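Local coordinates for protein glutathione S-transferase-1 (Necator americanus, PDB 4OFM) that probably conjugates reduced glutathione to electrophilic compounds as a dimeric glutathione transferase of this hookworm, at residues 4-9 and 29-34. Residues are numbered along the deposited sequence; the frame is centred on the assembly and turned at random.
Sequences YKLTYF and FEDVRL. With GSH (glutathione), chain F.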
loop_
_atom_site.group_PDB
_atom_site.type_symbol
_atom_site.label_atom_id
_atom_site.label_comp_id
_atom_site.label_asym_id
_atom_site.label_seq_id
_atom_site.Cartn_x
_atom_site.Cartn_y
_atom_site.Cartn_z
ATOM N N TYR B 4 15.741 -1.994 17.636
ATOM C CA TYR B 4 15.259 -1.965 16.281
ATOM C C TYR B 4 16.342 -2.484 15.367
ATOM O O TYR B 4 17.509 -2.132 15.517
ATOM C CB TYR B 4 14.888 -0.539 15.871
ATOM C CG TYR B 4 13.765 0.047 16.666
ATOM C CD1 TYR B 4 12.428 -0.268 16.375
ATOM C CD2 TYR B 4 14.017 0.925 17.717
ATOM C CE1 TYR B 4 11.377 0.279 17.096
ATOM C CE2 TYR B 4 12.967 1.463 18.448
ATOM C CZ TYR B 4 11.655 1.116 18.127
ATOM O OH TYR B 4 10.608 1.643 18.834
ATOM N N LYS B 5 15.945 -3.299 14.394
ATOM C CA LYS B 5 16.865 -3.799 13.395
ATOM C C LYS B 5 16.235 -3.711 12.008
ATOM O O LYS B 5 15.308 -4.452 11.688
ATOM C CB LYS B 5 17.252 -5.223 13.726
ATOM C CG LYS B 5 18.117 -5.908 12.693
ATOM C CD LYS B 5 18.408 -7.302 13.192
ATOM C CE LYS B 5 19.006 -8.209 12.128
ATOM N NZ LYS B 5 19.064 -9.641 12.552
ATOM N N LEU B 6 16.699 -2.764 11.210
ATOM C CA LEU B 6 16.261 -2.679 9.838
ATOM C C LEU B 6 17.163 -3.534 8.976
ATOM O O LEU B 6 18.360 -3.321 8.956
ATOM C CB LEU B 6 16.305 -1.248 9.350
ATOM C CG LEU B 6 15.759 -1.035 7.942
ATOM C CD1 LEU B 6 14.277 -1.325 7.907
ATOM C CD2 LEU B 6 16.023 0.384 7.471
ATOM N N THR B 7 16.576 -4.487 8.259
ATOM C CA THR B 7 17.316 -5.329 7.351
ATOM C C THR B 7 16.881 -5.040 5.935
ATOM O O THR B 7 15.695 -5.038 5.633
ATOM C CB THR B 7 17.062 -6.811 7.635
ATOM O OG1 THR B 7 17.470 -7.114 8.989
ATOM C CG2 THR B 7 17.855 -7.667 6.655
ATOM N N TYR B 8 17.844 -4.752 5.071
ATOM C CA TYR B 8 17.553 -4.336 3.690
ATOM C C TYR B 8 18.845 -4.422 2.882
ATOM O O TYR B 8 19.874 -4.807 3.413
ATOM C CB TYR B 8 16.959 -2.915 3.651
ATOM C CG TYR B 8 16.339 -2.541 2.327
ATOM C CD1 TYR B 8 15.428 -3.394 1.692
ATOM C CD2 TYR B 8 16.668 -1.354 1.694
ATOM C CE1 TYR B 8 14.892 -3.099 0.444
ATOM C CE2 TYR B 8 16.120 -1.039 0.457
ATOM C CZ TYR B 8 15.230 -1.923 -0.164
ATOM O OH TYR B 8 14.678 -1.600 -1.373
ATOM N N PHE B 9 18.776 -4.139 1.591
ATOM C CA PHE B 9 19.976 -4.123 0.732
ATOM C C PHE B 9 20.822 -2.877 0.971
ATOM O O PHE B 9 20.402 -1.950 1.678
ATOM C CB PHE B 9 19.574 -4.260 -0.737
ATOM C CG PHE B 9 18.947 -5.589 -1.061
ATOM C CD1 PHE B 9 19.618 -6.778 -0.777
ATOM C CD2 PHE B 9 17.705 -5.682 -1.655
ATOM C CE1 PHE B 9 19.064 -8.029 -1.111
ATOM C CE2 PHE B 9 17.149 -6.928 -1.975
ATOM C CZ PHE B 9 17.829 -8.100 -1.711
ATOM N N PHE B 29 19.398 2.431 16.178
ATOM C CA PHE B 29 18.941 1.167 15.636
ATOM C C PHE B 29 20.064 0.463 14.899
ATOM O O PHE B 29 21.000 1.101 14.457
ATOM C CB PHE B 29 17.736 1.367 14.707
ATOM C CG PHE B 29 18.065 1.983 13.371
ATOM C CD1 PHE B 29 18.383 3.324 13.264
ATOM C CD2 PHE B 29 18.002 1.222 12.210
ATOM C CE1 PHE B 29 18.663 3.889 12.030
ATOM C CE2 PHE B 29 18.286 1.778 10.971
ATOM C CZ PHE B 29 18.600 3.123 10.881
ATOM N N GLU B 30 19.933 -0.848 14.735
ATOM C CA GLU B 30 20.844 -1.634 13.915
ATOM C C GLU B 30 20.422 -1.640 12.437
ATOM O O GLU B 30 19.284 -1.945 12.106
ATOM C CB GLU B 30 20.872 -3.069 14.402
ATOM C CG GLU B 30 21.891 -3.899 13.644
ATOM C CD GLU B 30 22.083 -5.283 14.166
ATOM O OE1 GLU B 30 21.120 -5.850 14.706
ATOM O OE2 GLU B 30 23.206 -5.803 14.001
ATOM N N ASP B 31 21.350 -1.259 11.569
ATOM C CA ASP B 31 21.067 -0.972 10.164
ATOM C C ASP B 31 21.794 -1.960 9.262
ATOM O O ASP B 31 22.941 -1.729 8.868
ATOM C CB ASP B 31 21.500 0.467 9.833
ATOM C CG ASP B 31 21.101 0.885 8.431
ATOM O OD1 ASP B 31 20.046 0.391 7.944
ATOM O OD2 ASP B 31 21.836 1.700 7.838
ATOM N N VAL B 32 21.133 -3.071 8.971
ATOM C CA VAL B 32 21.783 -4.217 8.347
ATOM C C VAL B 32 21.622 -4.153 6.825
ATOM O O VAL B 32 20.503 -4.167 6.313
ATOM C CB VAL B 32 21.198 -5.540 8.864
ATOM C CG1 VAL B 32 21.931 -6.718 8.259
ATOM C CG2 VAL B 32 21.263 -5.600 10.385
ATOM N N ARG B 33 22.749 -4.104 6.117
ATOM C CA ARG B 33 22.753 -4.070 4.671
ATOM C C ARG B 33 23.363 -5.339 4.117
ATOM O O ARG B 33 24.482 -5.708 4.478
ATOM C CB ARG B 33 23.516 -2.865 4.200
ATOM C CG ARG B 33 22.934 -1.606 4.768
ATOM C CD ARG B 33 23.759 -0.396 4.459
ATOM N NE ARG B 33 23.059 0.746 5.019
ATOM C CZ ARG B 33 22.656 1.818 4.349
ATOM N NH1 ARG B 33 22.904 1.956 3.054
ATOM N NH2 ARG B 33 22.012 2.787 5.006
ATOM N N LEU B 34 22.602 -6.034 3.278
ATOM C CA LEU B 34 22.985 -7.356 2.783
ATOM C C LEU B 34 23.355 -7.325 1.321
ATOM O O LEU B 34 22.810 -6.544 0.543
ATOM C CB LEU B 34 21.829 -8.358 2.938
ATOM C CG LEU B 34 21.531 -9.124 4.209
ATOM C CD1 LEU B 34 21.863 -8.242 5.368
ATOM C CD2 LEU B 34 20.093 -9.631 4.285
HETATM N N1 GSH F . 6.289 -4.330 -1.307
HETATM C CA1 GSH F . 7.653 -4.734 -0.967
HETATM C C1 GSH F . 8.244 -3.876 0.141
HETATM O O11 GSH F . 9.027 -4.445 0.942
HETATM O O12 GSH F . 7.947 -2.652 0.238
HETATM C CB1 GSH F . 8.534 -4.712 -2.226
HETATM C CG1 GSH F . 10.021 -4.718 -1.858
HETATM C CD1 GSH F . 10.841 -5.577 -2.808
HETATM O OE1 GSH F . 10.304 -6.067 -3.780
HETATM N N2 GSH F . 12.132 -5.775 -2.488
HETATM C CA2 GSH F . 13.013 -6.685 -3.205
HETATM C C2 GSH F . 13.317 -7.922 -2.387
HETATM O O2 GSH F . 13.206 -7.927 -1.181
HETATM C CB2 GSH F . 14.350 -6.040 -3.575
HETATM S SG2 GSH F . 14.318 -5.098 -5.112
HETATM N N3 GSH F . 13.728 -9.013 -3.032
HETATM C CA3 GSH F . 13.851 -9.066 -4.482
HETATM C C3 GSH F . 13.554 -10.470 -4.931
HETATM O O31 GSH F . 14.323 -11.371 -4.526
HETATM O O32 GSH F . 12.553 -10.675 -5.652
#
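Leu6 pairs with strand 30-34 through both of its backbone polar atoms: its N gives a hydrogen bond to Glu30 O (2.9 Å) and its O takes one from Val32 N (2.8 Å). Tyr8 does the same between Val32 O and Leu34 N, and Glu30 N reaches Tyr4 O, completing the parallel ladder. Lys5, Glu30, Thr7 and Val32 share one face. There the extended Lys5 chain, its CG anti to the backbone N (chi1 175°), runs alongside Glu30 and brings CD to 3.4 Å from Glu30 OE1, while Val32 CG2 packs on Lys5 CG and CE. Leu6, Asp31, Tyr8 and Arg33 take the opposite face, where the Phe29 ring meets Leu6 CB by its edge, CE2 4.0 Å away, and stacks on Phe22 of helix 16-24. Arg33 holds Asp31 OD2 side-on through NE and NH2 (3.0 Å from NH2); Asp31 OD1 is salt-bridged to Arg19 of that connecting helix. Beyond Tyr8, the Phe9 ring edge faces glutathione, CE2 3.3 Å from glutathione CB2. Two arginines would probably favour ionised Asp31; Arg19 links strand 30-34 to the helix, while the backbone ladder joins both strands of this thioredoxin-like beta-alpha-beta unit beside the glutathione site.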